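Local atomic coordinates of MobA-like NTP transferase domain-containing protein (Thermus thermophilus, PDB entry 2DPW), a protein that is of unknown function but probably transfers nucleotidyl groups. Residues Trp15-Tyr29 against Glu219-Val231. Residues are numbered along the deposited sequence; the frame is centred on the assembly and turned at random.
Sequences WAERFGVGSKALVPY and EVGVDVDREEDLV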
ATOM      1  N   TRP A  15     -19.662  -6.085   3.405  1.00 71.90           N
ATOM      2  CA  TRP A  15     -20.376  -5.040   4.129  1.00 67.90           C
ATOM      3  C   TRP A  15     -20.553  -3.780   3.315  1.00 64.89           C
ATOM      4  O   TRP A  15     -21.459  -3.002   3.561  1.00 62.45           O
ATOM      5  CB  TRP A  15     -19.660  -4.731   5.450  1.00 68.24           C
ATOM      6  CG  TRP A  15     -18.254  -4.287   5.300  1.00 66.24           C
ATOM      7  CD1 TRP A  15     -17.208  -5.012   4.821  1.00 77.19           C
ATOM      8  CD2 TRP A  15     -17.744  -2.986   5.589  1.00 74.90           C
ATOM      9  NE1 TRP A  15     -16.069  -4.241   4.794  1.00 81.31           N
ATOM     10  CE2 TRP A  15     -16.372  -2.991   5.269  1.00 76.16           C
ATOM     11  CE3 TRP A  15     -18.310  -1.816   6.107  1.00 80.52           C
ATOM     12  CZ2 TRP A  15     -15.560  -1.863   5.423  1.00 77.33           C
ATOM     13  CZ3 TRP A  15     -17.502  -0.692   6.264  1.00 76.02           C
ATOM     14  CH2 TRP A  15     -16.140  -0.728   5.930  1.00 67.99           C
ATOM     15  N   ALA A  16     -19.697  -3.601   2.323  1.00 69.62           N
ATOM     16  CA  ALA A  16     -19.772  -2.425   1.482  1.00 71.02           C
ATOM     17  C   ALA A  16     -21.131  -2.331   0.811  1.00 69.83           C
ATOM     18  O   ALA A  16     -21.590  -1.241   0.510  1.00 68.94           O
ATOM     19  CB  ALA A  16     -18.659  -2.457   0.430  1.00 67.77           C
ATOM     20  N   GLU A  17     -21.783  -3.462   0.580  1.00 74.73           N
ATOM     21  CA  GLU A  17     -23.078  -3.402  -0.071  1.00 76.93           C
ATOM     22  C   GLU A  17     -24.155  -3.060   0.930  1.00 70.34           C
ATOM     23  O   GLU A  17     -25.306  -2.839   0.563  1.00 67.45           O
ATOM     24  CB  GLU A  17     -23.390  -4.714  -0.783  1.00 81.56           C
ATOM     25  CG  GLU A  17     -22.510  -4.947  -1.998  1.00 96.33           C
ATOM     26  CD  GLU A  17     -23.307  -5.166  -3.268  1.00104.78           C
ATOM     27  OE1 GLU A  17     -24.080  -4.258  -3.659  1.00108.52           O
ATOM     28  OE2 GLU A  17     -23.156  -6.251  -3.873  1.00113.83           O
ATOM     29  N   ARG A  18     -23.776  -3.025   2.203  1.00 70.03           N
ATOM     30  CA  ARG A  18     -24.720  -2.660   3.249  1.00 69.20           C
ATOM     31  C   ARG A  18     -25.017  -1.202   2.997  1.00 69.53           C
ATOM     32  O   ARG A  18     -26.150  -0.752   3.151  1.00 69.78           O
ATOM     33  CB  ARG A  18     -24.106  -2.819   4.638  1.00 66.37           C
ATOM     34  CG  ARG A  18     -24.245  -4.206   5.214  1.00 70.02           C
ATOM     35  CD  ARG A  18     -23.555  -4.311   6.551  1.00 74.42           C
ATOM     36  NE  ARG A  18     -23.599  -5.675   7.058  1.00 81.10           N
ATOM     37  CZ  ARG A  18     -22.614  -6.249   7.741  1.00 86.24           C
ATOM     38  NH1 ARG A  18     -21.493  -5.577   8.003  1.00 74.22           N
ATOM     39  NH2 ARG A  18     -22.750  -7.499   8.160  1.00 90.42           N
ATOM     40  N   PHE A  19     -23.976  -0.471   2.603  1.00 74.31           N
ATOM     41  CA  PHE A  19     -24.092   0.947   2.291  1.00 65.25           C
ATOM     42  C   PHE A  19     -24.450   1.047   0.822  1.00 60.33           C
ATOM     43  O   PHE A  19     -24.418   2.122   0.235  1.00 61.73           O
ATOM     44  CB  PHE A  19     -22.769   1.666   2.576  1.00 49.46           C
ATOM     45  CG  PHE A  19     -22.312   1.523   4.001  1.00 53.15           C
ATOM     46  CD1 PHE A  19     -21.680   0.362   4.432  1.00 52.86           C
ATOM     47  CD2 PHE A  19     -22.595   2.512   4.939  1.00 52.12           C
ATOM     48  CE1 PHE A  19     -21.349   0.182   5.782  1.00 56.60           C
ATOM     49  CE2 PHE A  19     -22.269   2.338   6.290  1.00 50.86           C
ATOM     50  CZ  PHE A  19     -21.644   1.170   6.707  1.00 47.29           C
ATOM     51  N   GLY A  20     -24.794  -0.102   0.248  1.00 55.53           N
ATOM     52  CA  GLY A  20     -25.175  -0.172  -1.150  1.00 62.54           C
ATOM     53  C   GLY A  20     -24.114   0.341  -2.100  1.00 59.93           C
ATOM     54  O   GLY A  20     -24.419   1.080  -3.028  1.00 53.86           O
ATOM     55  N   VAL A  21     -22.868  -0.066  -1.887  1.00 65.87           N
ATOM     56  CA  VAL A  21     -21.774   0.381  -2.732  1.00 64.46           C
ATOM     57  C   VAL A  21     -21.175  -0.715  -3.601  1.00 68.50           C
ATOM     58  O   VAL A  21     -21.223  -0.634  -4.827  1.00 73.15           O
ATOM     59  CB  VAL A  21     -20.636   0.976  -1.891  1.00 65.32           C
ATOM     60  CG1 VAL A  21     -19.456   1.267  -2.773  1.00 69.58           C
ATOM     61  CG2 VAL A  21     -21.099   2.237  -1.207  1.00 63.93           C
ATOM     62  N   GLY A  22     -20.595  -1.727  -2.961  1.00 65.82           N
ATOM     63  CA  GLY A  22     -19.954  -2.808  -3.693  1.00 70.57           C
ATOM     64  C   GLY A  22     -18.468  -2.839  -3.373  1.00 71.16           C
ATOM     65  O   GLY A  22     -17.947  -3.871  -2.950  1.00 72.10           O
ATOM     66  N   SER A  23     -17.790  -1.706  -3.576  1.00 68.09           N
ATOM     67  CA  SER A  23     -16.363  -1.574  -3.287  1.00 65.92           C
ATOM     68  C   SER A  23     -16.212  -0.815  -1.969  1.00 55.11           C
ATOM     69  O   SER A  23     -16.903   0.171  -1.732  1.00 51.43           O
ATOM     70  CB  SER A  23     -15.654  -0.794  -4.398  1.00 77.16           C
ATOM     71  OG  SER A  23     -14.257  -0.696  -4.149  1.00 87.96           O
ATOM     72  N   LYS A  24     -15.303  -1.274  -1.119  1.00 55.28           N
ATOM     73  CA  LYS A  24     -15.076  -0.651   0.189  1.00 52.30           C
ATOM     74  C   LYS A  24     -14.661   0.833   0.092  1.00 50.73           C
ATOM     75  O   LYS A  24     -15.000   1.653   0.963  1.00 44.25           O
ATOM     76  CB  LYS A  24     -14.014  -1.454   0.961  1.00 42.95           C
ATOM     77  CG  LYS A  24     -13.607  -0.805   2.258  1.00 48.84           C
ATOM     78  CD  LYS A  24     -12.258  -1.300   2.739  1.00 58.41           C
ATOM     79  CE  LYS A  24     -12.346  -2.645   3.443  1.00 66.82           C
ATOM     80  NZ  LYS A  24     -10.953  -3.058   3.860  1.00 72.37           N
ATOM     81  N   ALA A  25     -13.941   1.166  -0.980  1.00 51.50           N
ATOM     82  CA  ALA A  25     -13.455   2.532  -1.213  1.00 50.43           C
ATOM     83  C   ALA A  25     -14.558   3.588  -1.373  1.00 50.69           C
ATOM     84  O   ALA A  25     -14.340   4.783  -1.126  1.00 48.09           O
ATOM     85  CB  ALA A  25     -12.560   2.548  -2.438  1.00 40.91           C
ATOM     86  N   LEU A  26     -15.734   3.144  -1.802  1.00 46.22           N
ATOM     87  CA  LEU A  26     -16.865   4.038  -2.013  1.00 41.16           C
ATOM     88  C   LEU A  26     -17.754   4.124  -0.774  1.00 44.12           C
ATOM     89  O   LEU A  26     -18.781   4.800  -0.771  1.00 49.97           O
ATOM     90  CB  LEU A  26     -17.686   3.570  -3.219  1.00 30.50           C
ATOM     91  CG  LEU A  26     -16.957   3.384  -4.560  1.00 45.57           C
ATOM     92  CD1 LEU A  26     -17.891   2.760  -5.594  1.00 36.57           C
ATOM     93  CD2 LEU A  26     -16.427   4.734  -5.051  1.00 48.29           C
ATOM     94  N   VAL A  27     -17.377   3.425   0.284  1.00 44.11           N
ATOM     95  CA  VAL A  27     -18.156   3.495   1.506  1.00 44.18           C
ATOM     96  C   VAL A  27     -17.865   4.884   2.072  1.00 47.14           C
ATOM     97  O   VAL A  27     -16.713   5.327   2.112  1.00 45.19           O
ATOM     98  CB  VAL A  27     -17.717   2.404   2.506  1.00 52.43           C
ATOM     99  CG1 VAL A  27     -18.438   2.589   3.834  1.00 36.26           C
ATOM    100  CG2 VAL A  27     -18.006   1.022   1.925  1.00 45.12           C
ATOM    101  N   PRO A  28     -18.908   5.610   2.488  1.00 48.50           N
ATOM    102  CA  PRO A  28     -18.658   6.945   3.031  1.00 43.46           C
ATOM    103  C   PRO A  28     -17.852   6.916   4.308  1.00 38.18           C
ATOM    104  O   PRO A  28     -17.945   5.986   5.099  1.00 47.53           O
ATOM    105  CB  PRO A  28     -20.062   7.492   3.266  1.00 38.50           C
ATOM    106  CG  PRO A  28     -20.862   6.838   2.184  1.00 48.27           C
ATOM    107  CD  PRO A  28     -20.346   5.406   2.248  1.00 53.02           C
ATOM    108  N   TYR A  29     -17.037   7.935   4.494  1.00 39.42           N
ATOM    109  CA  TYR A  29     -16.265   8.048   5.706  1.00 39.02           C
ATOM    110  C   TYR A  29     -16.224   9.521   6.019  1.00 40.39           C
ATOM    111  O   TYR A  29     -15.823  10.326   5.193  1.00 39.99           O
ATOM    112  CB  TYR A  29     -14.846   7.521   5.549  1.00 32.19           C
ATOM    113  CG  TYR A  29     -14.040   7.736   6.813  1.00 38.24           C
ATOM    114  CD1 TYR A  29     -14.283   6.977   7.965  1.00 21.42           C
ATOM    115  CD2 TYR A  29     -13.049   8.724   6.871  1.00 40.85           C
ATOM    116  CE1 TYR A  29     -13.558   7.200   9.138  1.00 43.83           C
ATOM    117  CE2 TYR A  29     -12.316   8.958   8.039  1.00 32.52           C
ATOM    118  CZ  TYR A  29     -12.573   8.192   9.170  1.00 45.50           C
ATOM    119  OH  TYR A  29     -11.847   8.399  10.327  1.00 30.92           O
ATOM    120  N   GLU A 219      -1.072   6.806   9.550  1.00 54.28           N
ATOM    121  CA  GLU A 219      -2.222   6.949   8.652  1.00 50.28           C
ATOM    122  C   GLU A 219      -1.873   6.293   7.323  1.00 49.67           C
ATOM    123  O   GLU A 219      -2.726   6.118   6.451  1.00 55.36           O
ATOM    124  CB  GLU A 219      -2.574   8.426   8.426  1.00 45.84           C
ATOM    125  CG  GLU A 219      -1.416   9.306   8.013  1.00 42.56           C
ATOM    126  CD  GLU A 219      -0.672   9.893   9.201  1.00 49.81           C
ATOM    127  OE1 GLU A 219      -0.256   9.128  10.099  1.00 53.93           O
ATOM    128  OE2 GLU A 219      -0.499  11.129   9.234  1.00 53.68           O
ATOM    129  N   VAL A 220      -0.602   5.927   7.197  1.00 38.33           N
ATOM    130  CA  VAL A 220      -0.085   5.277   6.015  1.00 37.29           C
ATOM    131  C   VAL A 220      -0.530   3.817   5.956  1.00 38.90           C
ATOM    132  O   VAL A 220      -0.471   3.183   4.902  1.00 40.64           O
ATOM    133  CB  VAL A 220       1.451   5.330   6.013  1.00 37.31           C
ATOM    134  CG1 VAL A 220       2.036   4.071   6.625  1.00 36.73           C
ATOM    135  CG2 VAL A 220       1.946   5.504   4.633  1.00 45.26           C
ATOM    136  N   GLY A 221      -0.985   3.291   7.088  1.00 33.25           N
ATOM    137  CA  GLY A 221      -1.399   1.898   7.129  1.00 47.90           C
ATOM    138  C   GLY A 221      -2.706   1.559   7.825  1.00 50.69           C
ATOM    139  O   GLY A 221      -3.255   0.482   7.607  1.00 55.48           O
ATOM    140  N   VAL A 222      -3.211   2.458   8.664  1.00 60.18           N
ATOM    141  CA  VAL A 222      -4.467   2.199   9.363  1.00 53.54           C
ATOM    142  C   VAL A 222      -5.642   2.372   8.414  1.00 49.04           C
ATOM    143  O   VAL A 222      -6.101   3.490   8.155  1.00 50.21           O
ATOM    144  CB  VAL A 222      -4.670   3.149  10.556  1.00 51.62           C
ATOM    145  CG1 VAL A 222      -5.940   2.772  11.291  1.00 59.98           C
ATOM    146  CG2 VAL A 222      -3.486   3.079  11.489  1.00 51.89           C
ATOM    147  N   ASP A 223      -6.121   1.253   7.893  1.00 48.12           N
ATOM    148  CA  ASP A 223      -7.242   1.265   6.971  1.00 57.66           C
ATOM    149  C   ASP A 223      -8.555   1.065   7.719  1.00 53.48           C
ATOM    150  O   ASP A 223      -8.575   0.933   8.939  1.00 56.07           O
ATOM    151  CB  ASP A 223      -7.066   0.157   5.937  1.00 63.95           C
ATOM    152  CG  ASP A 223      -7.004  -1.215   6.570  1.00 69.77           C
ATOM    153  OD1 ASP A 223      -6.071  -1.462   7.364  1.00 72.08           O
ATOM    154  OD2 ASP A 223      -7.893  -2.045   6.281  1.00 70.58           O
ATOM    155  N   VAL A 224      -9.649   1.050   6.969  1.00 53.49           N
ATOM    156  CA  VAL A 224     -10.982   0.853   7.525  1.00 51.65           C
ATOM    157  C   VAL A 224     -11.505  -0.485   7.005  1.00 57.08           C
ATOM    158  O   VAL A 224     -11.535  -0.722   5.795  1.00 59.50           O
ATOM    159  CB  VAL A 224     -11.936   1.981   7.083  1.00 49.21           C
ATOM    160  CG1 VAL A 224     -13.323   1.717   7.605  1.00 49.05           C
ATOM    161  CG2 VAL A 224     -11.425   3.323   7.579  1.00 41.35           C
ATOM    162  N   ASP A 225     -11.916  -1.357   7.921  1.00 66.44           N
ATOM    163  CA  ASP A 225     -12.412  -2.673   7.536  1.00 72.85           C
ATOM    164  C   ASP A 225     -13.850  -2.967   7.923  1.00 75.75           C
ATOM    165  O   ASP A 225     -14.470  -3.873   7.364  1.00 75.52           O
ATOM    166  CB  ASP A 225     -11.508  -3.756   8.120  1.00 78.30           C
ATOM    167  CG  ASP A 225     -10.138  -3.780   7.471  1.00 93.13           C
ATOM    168  OD1 ASP A 225     -10.061  -4.047   6.250  1.00 97.69           O
ATOM    169  OD2 ASP A 225      -9.141  -3.533   8.180  1.00 94.82           O
ATOM    170  N   ARG A 226     -14.387  -2.206   8.869  1.00 75.01           N
ATOM    171  CA  ARG A 226     -15.751  -2.436   9.305  1.00 80.67           C
ATOM    172  C   ARG A 226     -16.376  -1.215   9.972  1.00 76.81           C
ATOM    173  O   ARG A 226     -15.704  -0.211  10.187  1.00 74.88           O
ATOM    174  CB  ARG A 226     -15.770  -3.632  10.258  1.00 96.58           C
ATOM    175  CG  ARG A 226     -15.464  -5.001   9.583  1.00105.74           C
ATOM    176  CD  ARG A 226     -15.226  -6.081  10.678  1.00113.12           C
ATOM    177  NE  ARG A 226     -16.273  -6.031  11.724  1.00116.65           N
ATOM    178  CZ  ARG A 226     -16.074  -6.426  12.996  1.00111.77           C
ATOM    179  NH1 ARG A 226     -17.071  -6.350  13.895  1.00107.11           N
ATOM    180  NH2 ARG A 226     -14.871  -6.897  13.375  1.00102.57           N
ATOM    181  N   GLU A 227     -17.657  -1.318  10.308  1.00 68.94           N
ATOM    182  CA  GLU A 227     -18.383  -0.214  10.923  1.00 71.50           C
ATOM    183  C   GLU A 227     -17.712   0.554  12.070  1.00 74.75           C
ATOM    184  O   GLU A 227     -17.629   1.781  12.022  1.00 71.87           O
ATOM    185  CB  GLU A 227     -19.769  -0.685  11.367  1.00 77.62           C
ATOM    186  CG  GLU A 227     -20.836  -0.586  10.284  1.00 74.71           C
ATOM    187  CD  GLU A 227     -20.843  -1.771   9.346  1.00 78.21           C
ATOM    188  OE1 GLU A 227     -19.858  -2.544   9.363  1.00 73.68           O
ATOM    189  OE2 GLU A 227     -21.833  -1.919   8.591  1.00 69.39           O
ATOM    190  N   GLU A 228     -17.245  -0.139  13.103  1.00 76.20           N
ATOM    191  CA  GLU A 228     -16.604   0.555  14.217  1.00 79.75           C
ATOM    192  C   GLU A 228     -15.568   1.543  13.700  1.00 81.69           C
ATOM    193  O   GLU A 228     -15.397   2.632  14.257  1.00 84.35           O
ATOM    194  CB  GLU A 228     -15.922  -0.442  15.159  1.00 86.77           C
ATOM    195  CG  GLU A 228     -16.849  -1.116  16.160  1.00 97.32           C
ATOM    196  CD  GLU A 228     -16.504  -0.771  17.605  1.00102.22           C
ATOM    197  OE1 GLU A 228     -15.426  -0.184  17.845  1.00109.46           O
ATOM    198  OE2 GLU A 228     -17.309  -1.096  18.504  1.00109.86           O
ATOM    199  N   ASP A 229     -14.885   1.147  12.628  1.00 76.76           N
ATOM    200  CA  ASP A 229     -13.852   1.974  12.020  1.00 74.14           C
ATOM    201  C   ASP A 229     -14.391   3.334  11.589  1.00 71.68           C
ATOM    202  O   ASP A 229     -13.880   4.376  12.009  1.00 66.00           O
ATOM    203  CB  ASP A 229     -13.236   1.256  10.814  1.00 71.71           C
ATOM    204  CG  ASP A 229     -12.451   0.018  11.206  1.00 75.07           C
ATOM    205  OD1 ASP A 229     -11.676   0.099  12.178  1.00 71.11           O
ATOM    206  OD2 ASP A 229     -12.596  -1.032  10.542  1.00 82.52           O
ATOM    207  N   LEU A 230     -15.430   3.310  10.761  1.00 64.18           N
ATOM    208  CA  LEU A 230     -16.047   4.524  10.245  1.00 61.13           C
ATOM    209  C   LEU A 230     -16.318   5.583  11.319  1.00 61.90           C
ATOM    210  O   LEU A 230     -16.325   6.781  11.030  1.00 64.90           O
ATOM    211  CB  LEU A 230     -17.352   4.171   9.520  1.00 61.18           C
ATOM    212  CG  LEU A 230     -17.318   3.193   8.333  1.00 52.91           C
ATOM    213  CD1 LEU A 230     -18.728   2.829   7.928  1.00 56.78           C
ATOM    214  CD2 LEU A 230     -16.602   3.809   7.161  1.00 65.86           C
ATOM    215  N   VAL A 231     -16.529   5.148  12.556  1.00 64.58           N
ATOM    216  CA  VAL A 231     -16.808   6.075  13.653  1.00 69.32           C
ATOM    217  C   VAL A 231     -15.539   6.541  14.389  1.00 73.23           C
ATOM    218  O   VAL A 231     -15.288   6.070  15.515  1.00 70.97           O
ATOM    219  CB  VAL A 231     -17.777   5.435  14.665  1.00 67.56           C
ATOM    220  CG1 VAL A 231     -18.292   6.486  15.623  1.00 73.42           C
ATOM    221  CG2 VAL A 231     -18.930   4.769  13.934  1.00 63.01           C
TER
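In this MobA-like domain of the GT-A clan, the loop that follows the first strand, 4-8, carries Trp15 and Lys24 against the C-terminal segment 219-231, just where its short helix 227-230 begins. Arg226, the N-cap residue, lies over one face of the Trp15 indole: its CA sits 3.8 Å from the centroid of the six-membered ring, a CH-pi contact only 10° off the ring normal. Trp15 NE1 donates a hydrogen bond to Glu13 OE2. With an alanine here, the CH-pi contact would go, a gap would probably open beneath Arg226, and Leu230 CD1 would be likely to lose the ring edge it packs on. That methyl also meets Phe19 CZ at 3.6 Å, while Leu230 CD2 reaches Val27 CG1 and Tyr29 CD1, wedging the leucine among three further side chains. Bent at chi2 (83°), Glu227 slides past the Phe19 ring and forms a long salt bridge from OE1 to Arg18 NH1. Lys24, bent at chi3 (-81°), brings NZ within 2.7 Å of Asp225 OD1 in a salt bridge, makes a weak bond to Val224 O and also pairs with Asp93. From the first turn, Asp229 OD2 reaches back to accept from Asp225 N and Arg226 N, both at 2.7 Å, the latter through its anti lone pair, holding the chain as it enters the helix.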